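Local coordinates for aspartate-semialdehyde dehydrogenase (Thermus thermophilus, PDB 2YV3) that catalyses the NADPH-dependent reductive dephosphorylation of L-aspartyl-4-phosphate to L-aspartate semialdehyde, an early step towards lysine, methionine and threonine, at the interface of chains A and B. Numbering follows the deposited sequence. Chains: chain A/B, Aspartate-semialdehyde dehydrogenase.

Contact 1: the interface of chains A and B. Residues chain A 203, 226, 228; chain B 243, 294-296, 304.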
ATOM      1  N   TYR A 203       7.690  -5.029  14.801  1.00 25.37           N
ATOM      2  CA  TYR A 203       8.048  -4.968  13.389  1.00 18.89           C
ATOM      3  C   TYR A 203       8.555  -6.318  12.878  1.00 21.24           C
ATOM      4  O   TYR A 203       8.768  -7.260  13.646  1.00 18.21           O
ATOM      5  CB  TYR A 203       9.121  -3.901  13.179  1.00  7.47           C
ATOM      6  CG  TYR A 203       8.612  -2.519  13.445  1.00 13.90           C
ATOM      7  CD1 TYR A 203       8.113  -1.741  12.413  1.00 21.89           C
ATOM      8  CD2 TYR A 203       8.513  -2.026  14.751  1.00 26.86           C
ATOM      9  CE1 TYR A 203       7.516  -0.512  12.661  1.00 26.68           C
ATOM     10  CE2 TYR A 203       7.919  -0.794  15.014  1.00 17.84           C
ATOM     11  CZ  TYR A 203       7.420  -0.046  13.958  1.00 20.86           C
ATOM     12  OH  TYR A 203       6.794   1.152  14.189  1.00 24.31           O
ATOM     13  N   SER A 226      10.261   4.647  10.774  1.00 30.75           N
ATOM     14  CA  SER A 226       9.162   3.707  11.022  1.00 25.97           C
ATOM     15  C   SER A 226       8.782   3.209   9.639  1.00 21.89           C
ATOM     16  O   SER A 226       8.891   3.956   8.670  1.00 26.76           O
ATOM     17  CB  SER A 226       7.969   4.428  11.655  1.00 26.71           C
ATOM     18  OG  SER A 226       6.816   3.604  11.752  1.00 29.69           O
ATOM     19  N   THR A 228       6.077   0.078   7.466  1.00 16.20           N
ATOM     20  CA  THR A 228       5.153  -1.054   7.455  1.00 18.28           C
ATOM     21  C   THR A 228       5.326  -1.761   6.127  1.00 18.11           C
ATOM     22  O   THR A 228       4.890  -1.247   5.105  1.00 17.48           O
ATOM     23  CB  THR A 228       3.660  -0.632   7.528  1.00 26.62           C
ATOM     24  OG1 THR A 228       3.424   0.150   8.698  1.00 18.03           O
ATOM     25  CG2 THR A 228       2.749  -1.894   7.562  1.00 31.51           C
TER
ATOM     26  N   SER B 243       0.032   5.561  11.690  1.00 26.24           N
ATOM     27  CA  SER B 243       1.070   5.932  12.640  1.00 28.41           C
ATOM     28  C   SER B 243       0.611   7.262  13.228  1.00 33.36           C
ATOM     29  O   SER B 243       0.774   8.341  12.625  1.00 21.94           O
ATOM     30  CB  SER B 243       2.421   6.084  11.945  1.00 31.21           C
ATOM     31  OG  SER B 243       2.707   4.958  11.134  1.00 37.80           O
ATOM     32  N   ARG B 294       1.791  -1.869  17.246  1.00 24.96           N
ATOM     33  CA  ARG B 294       3.133  -1.884  17.776  1.00 25.07           C
ATOM     34  C   ARG B 294       3.622  -0.519  18.207  1.00 23.65           C
ATOM     35  O   ARG B 294       3.068   0.506  17.810  1.00 30.99           O
ATOM     36  CB  ARG B 294       4.073  -2.475  16.713  1.00 32.53           C
ATOM     37  CG  ARG B 294       3.874  -1.884  15.306  1.00 41.02           C
ATOM     38  CD  ARG B 294       4.756  -2.568  14.264  1.00 42.81           C
ATOM     39  NE  ARG B 294       4.898  -1.801  13.015  1.00 32.79           N
ATOM     40  CZ  ARG B 294       3.907  -1.512  12.172  1.00 22.95           C
ATOM     41  NH1 ARG B 294       2.672  -1.915  12.423  1.00 26.89           N
ATOM     42  NH2 ARG B 294       4.153  -0.833  11.068  1.00  2.12           N
ATOM     43  N   LYS B 295       4.657  -0.510  19.035  1.00 23.98           N
ATOM     44  CA  LYS B 295       5.240   0.736  19.482  1.00 27.77           C
ATOM     45  C   LYS B 295       6.025   1.245  18.289  1.00 28.56           C
ATOM     46  O   LYS B 295       6.956   0.593  17.824  1.00 32.31           O
ATOM     47  CB  LYS B 295       6.168   0.511  20.679  1.00 23.57           C
ATOM     48  CG  LYS B 295       6.957   1.754  21.106  1.00 17.57           C
ATOM     49  CD  LYS B 295       7.493   1.627  22.527  1.00 14.27           C
ATOM     50  CE  LYS B 295       8.116   0.261  22.786  1.00 30.49           C
ATOM     51  NZ  LYS B 295       8.794   0.206  24.123  1.00 40.05           N
ATOM     52  N   SER B 296       5.625   2.401  17.781  1.00 34.46           N
ATOM     53  CA  SER B 296       6.292   2.989  16.633  1.00 33.60           C
ATOM     54  C   SER B 296       7.677   3.542  16.962  1.00 29.17           C
ATOM     55  O   SER B 296       7.898   4.114  18.020  1.00 32.32           O
ATOM     56  CB  SER B 296       5.392   4.074  15.988  1.00 34.68           C
ATOM     57  OG  SER B 296       4.782   4.934  16.933  1.00 24.17           O
ATOM     58  N   ASP B 304       1.605   2.276  15.773  1.00 15.51           N
ATOM     59  CA  ASP B 304       1.412   1.864  14.380  1.00 21.49           C
ATOM     60  C   ASP B 304       0.568   0.599  14.363  1.00 20.59           C
ATOM     61  O   ASP B 304       0.756  -0.298  15.195  1.00 17.48           O
ATOM     62  CB  ASP B 304       2.752   1.571  13.696  1.00 21.19           C
ATOM     63  CG  ASP B 304       3.382   2.805  13.088  1.00 37.62           C
ATOM     64  OD1 ASP B 304       3.552   3.811  13.817  1.00 46.92           O
ATOM     65  OD2 ASP B 304       3.717   2.764  11.882  1.00 38.65           O
TER

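Contact 2: the interface of chains A and B. Residues chain A 149, 151, 241, 294, 304, 306; chain B 149, 228, 230.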
ATOM      1  N   ALA A 149       5.387   3.268   4.070  1.00 26.41           N
ATOM      2  CA  ALA A 149       4.374   2.231   3.919  1.00 21.82           C
ATOM      3  C   ALA A 149       4.746   1.623   2.578  1.00 22.81           C
ATOM      4  O   ALA A 149       4.733   2.278   1.534  1.00 16.22           O
ATOM      5  CB  ALA A 149       2.989   2.821   3.863  1.00 10.74           C
ATOM      6  N   TYR A 151       4.552  -1.229  -0.499  1.00 18.11           N
ATOM      7  CA  TYR A 151       3.613  -1.901  -1.396  1.00 18.21           C
ATOM      8  C   TYR A 151       4.546  -2.878  -2.131  1.00 18.63           C
ATOM      9  O   TYR A 151       4.832  -2.710  -3.311  1.00 16.58           O
ATOM     10  CB  TYR A 151       3.006  -0.896  -2.402  1.00 13.86           C
ATOM     11  CG  TYR A 151       2.137   0.202  -1.792  1.00 14.23           C
ATOM     12  CD1 TYR A 151       0.749   0.156  -1.886  1.00 14.55           C
ATOM     13  CD2 TYR A 151       2.703   1.240  -1.072  1.00  1.00           C
ATOM     14  CE1 TYR A 151      -0.043   1.111  -1.268  1.00 16.75           C
ATOM     15  CE2 TYR A 151       1.924   2.198  -0.455  1.00  8.49           C
ATOM     16  CZ  TYR A 151       0.560   2.136  -0.545  1.00 18.55           C
ATOM     17  OH  TYR A 151      -0.219   3.069   0.096  1.00  9.17           O
ATOM     18  N   ALA A 241       5.037   4.540  -0.170  1.00 20.29           N
ATOM     19  CA  ALA A 241       4.627   5.901   0.139  1.00 16.96           C
ATOM     20  C   ALA A 241       5.528   6.387   1.258  1.00 22.11           C
ATOM     21  O   ALA A 241       5.491   5.863   2.371  1.00 22.16           O
ATOM     22  CB  ALA A 241       3.167   5.929   0.585  1.00 27.28           C
ATOM     23  N   ARG A 294       4.872  16.420  -2.268  1.00 36.85           N
ATOM     24  CA  ARG A 294       3.932  17.414  -1.775  1.00 26.72           C
ATOM     25  C   ARG A 294       4.279  17.891  -0.383  1.00 24.47           C
ATOM     26  O   ARG A 294       4.798  17.131   0.440  1.00 25.02           O
ATOM     27  CB  ARG A 294       2.505  16.871  -1.813  1.00 33.69           C
ATOM     28  CG  ARG A 294       2.192  15.647  -0.961  1.00 38.09           C
ATOM     29  CD  ARG A 294       0.776  15.189  -1.344  1.00 37.80           C
ATOM     30  NE  ARG A 294       0.227  14.046  -0.620  1.00 19.49           N
ATOM     31  CZ  ARG A 294       0.745  12.825  -0.616  1.00 24.24           C
ATOM     32  NH1 ARG A 294       1.852  12.562  -1.293  1.00 13.05           N
ATOM     33  NH2 ARG A 294       0.128  11.857   0.054  1.00 19.55           N
ATOM     34  N   ASP A 304       5.671  14.506   1.476  1.00 19.89           N
ATOM     35  CA  ASP A 304       5.079  13.208   1.208  1.00 16.34           C
ATOM     36  C   ASP A 304       5.348  12.833  -0.249  1.00 22.69           C
ATOM     37  O   ASP A 304       4.770  13.428  -1.150  1.00 26.56           O
ATOM     38  CB  ASP A 304       3.573  13.242   1.439  1.00 20.93           C
ATOM     39  CG  ASP A 304       3.207  13.410   2.904  1.00 41.50           C
ATOM     40  OD1 ASP A 304       3.482  14.500   3.441  1.00 36.89           O
ATOM     41  OD2 ASP A 304       2.646  12.457   3.518  1.00 40.79           O
ATOM     42  N   PHE A 306       6.152   9.501  -3.246  1.00 25.05           N
ATOM     43  CA  PHE A 306       5.873   8.105  -3.581  1.00 15.78           C
ATOM     44  C   PHE A 306       7.059   7.652  -4.421  1.00  7.17           C
ATOM     45  O   PHE A 306       7.620   8.428  -5.171  1.00 10.81           O
ATOM     46  CB  PHE A 306       4.579   8.001  -4.403  1.00 26.62           C
ATOM     47  CG  PHE A 306       4.021   6.605  -4.497  1.00 18.20           C
ATOM     48  CD1 PHE A 306       3.488   5.978  -3.377  1.00 11.83           C
ATOM     49  CD2 PHE A 306       4.045   5.913  -5.700  1.00 27.96           C
ATOM     50  CE1 PHE A 306       2.989   4.680  -3.446  1.00 14.34           C
ATOM     51  CE2 PHE A 306       3.545   4.603  -5.786  1.00 32.09           C
ATOM     52  CZ  PHE A 306       3.016   3.989  -4.645  1.00 22.48           C
TER
ATOM     53  N   ALA B 149      -1.191   5.526   4.887  1.00 26.75           N
ATOM     54  CA  ALA B 149      -0.906   5.123   3.508  1.00 23.42           C
ATOM     55  C   ALA B 149      -1.939   4.070   3.147  1.00 30.73           C
ATOM     56  O   ALA B 149      -1.788   2.885   3.448  1.00 32.08           O
ATOM     57  CB  ALA B 149       0.469   4.544   3.414  1.00  7.42           C
ATOM     58  N   THR B 228      -2.384   9.439   2.204  1.00 26.12           N
ATOM     59  CA  THR B 228      -1.759   9.044   0.950  1.00 28.00           C
ATOM     60  C   THR B 228      -2.772   8.004   0.471  1.00 22.93           C
ATOM     61  O   THR B 228      -3.182   7.152   1.257  1.00 25.61           O
ATOM     62  CB  THR B 228      -0.369   8.398   1.198  1.00 35.25           C
ATOM     63  OG1 THR B 228       0.442   9.301   1.961  1.00 35.07           O
ATOM     64  CG2 THR B 228       0.338   8.085  -0.109  1.00 37.59           C
ATOM     65  N   VAL B 230      -3.786   5.112  -2.480  1.00 20.15           N
ATOM     66  CA  VAL B 230      -3.397   4.262  -3.596  1.00 14.26           C
ATOM     67  C   VAL B 230      -4.419   3.169  -3.818  1.00 14.34           C
ATOM     68  O   VAL B 230      -4.900   2.550  -2.870  1.00 11.34           O
ATOM     69  CB  VAL B 230      -2.014   3.585  -3.334  1.00 23.41           C
ATOM     70  CG1 VAL B 230      -1.542   2.837  -4.575  1.00  9.56           C
ATOM     71  CG2 VAL B 230      -0.969   4.640  -2.902  1.00 24.93           C
TER

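Contact 1: the interface of chains A and B
A:Tyr203 and B:Arg294 meet at about a right angle across the dimer interface of this aspartate-semialdehyde dehydrogenase, in the dimerisation domain typical of the family. The arginine lays NE of its guanidinium over one face of the tyrosine ring, towards the rim and 3.2 Å from the ring centroid, a cation-pi contact. The two planes stand 80° apart, so the guanidinium rests with its own edge on the face of the ring. An arginine suits this place because its methylene arm also packs, CD lying 3.7 Å from A:Tyr203 CZ. The arm is stretched out as far as NE (chi2 -176°, chi3 -163°), which carries the guanidinium past the ring to strand 224-228. There NH2 donates to the hydroxyl OG1 of A:Thr228 at 2.7 Å, the acceptor almost exactly in the guanidinium plane although the bond is bent. B:Asp304 backs the group from its own chain: CB covers one guanidinium face, and carboxylate OD2 makes a salt bridge to B:Arg294 NH2 at 3.7 Å. The hydroxyl of B:Ser243 donates to the same OD2 from above the carboxylate plane and probably helps to fix its rotation. A:Ser226 belongs to this packed polar part too, its OG 3.2 Å from B:Asp304 OD2, where a small polar side chain fits beside the carboxylate. With an alanine in place of A:Tyr203, the B:Arg294 guanidinium would probably lose the aromatic face it rests on and be freer to turn away from A:Thr228. The loose side lies at B:Lys295 and B:Ser296, which bury little surface here. The backbone O of B:Lys295 lies in plane at the ring edge, 3.3 Å from A:Tyr203 CE2, while the lysine side chain leads away from the tyrosine.

Contact 2: the interface of chains A and B
Strand 143-151 of chain A brings A:Ala149, with extended backbone angles (phi -123°, psi 117°), up to its symmetry mate B:Ala149 in the dimerisation domain of the semialdehyde dehydrogenase family. Their methyl groups face each other near the two-fold axis, where a small side chain suits the close approach of the strands; the modelled separation is too short to be trusted. Beside them A:Tyr151 and B:Val230 point at each other from the two chains. With CG1 anti to the backbone N (chi1 -173°), the valine turns its other methyl, CG2, towards the phenol end of the tyrosine, 3.8 Å from CZ. A branched valine suits this place because the same CG2 also reaches A:Phe306, lying 4.0 Å from CE1 and so touching two aromatic side chains. A:Phe306 in turn receives the methyl of its neighbour A:Ala241 at the ring edge, in plane. B:Thr228 then joins the apolar and polar halves of the patch. Its methyl CG2 packs 3.6 Å from A:Ala241 CB, while its hydroxyl OG1 is turned towards A:Arg294, whose NH2 makes a weak hydrogen bond to it at 3.2 Å. A straight arm lets this arginine, rooted near the end of strand 288-295, reach across to the threonine. A:Asp304 CB lies over one guanidinium face, 3.3 Å above the plane, and supports the group from within chain A.

The C-alpha centres of contact 1 and contact 2 lie about 16 Å apart on one two-fold symmetric interface. Both use the same arginine, threonine and aspartate with the chains exchanged: B:Arg294, A:Thr228 and B:Asp304 in contact 1, A:Arg294, B:Thr228 and A:Asp304 in contact 2. The polar link thus occurs on either side of the alanine-lined centre, weaker in contact 2, and probably contributes to holding the homodimer. The centre of contact 2 is about 11 Å from A:His238, the probable proton acceptor, and strand 237-246 of chain A contains both that histidine and A:Ala241. Dimer packing may therefore help to steady the active site.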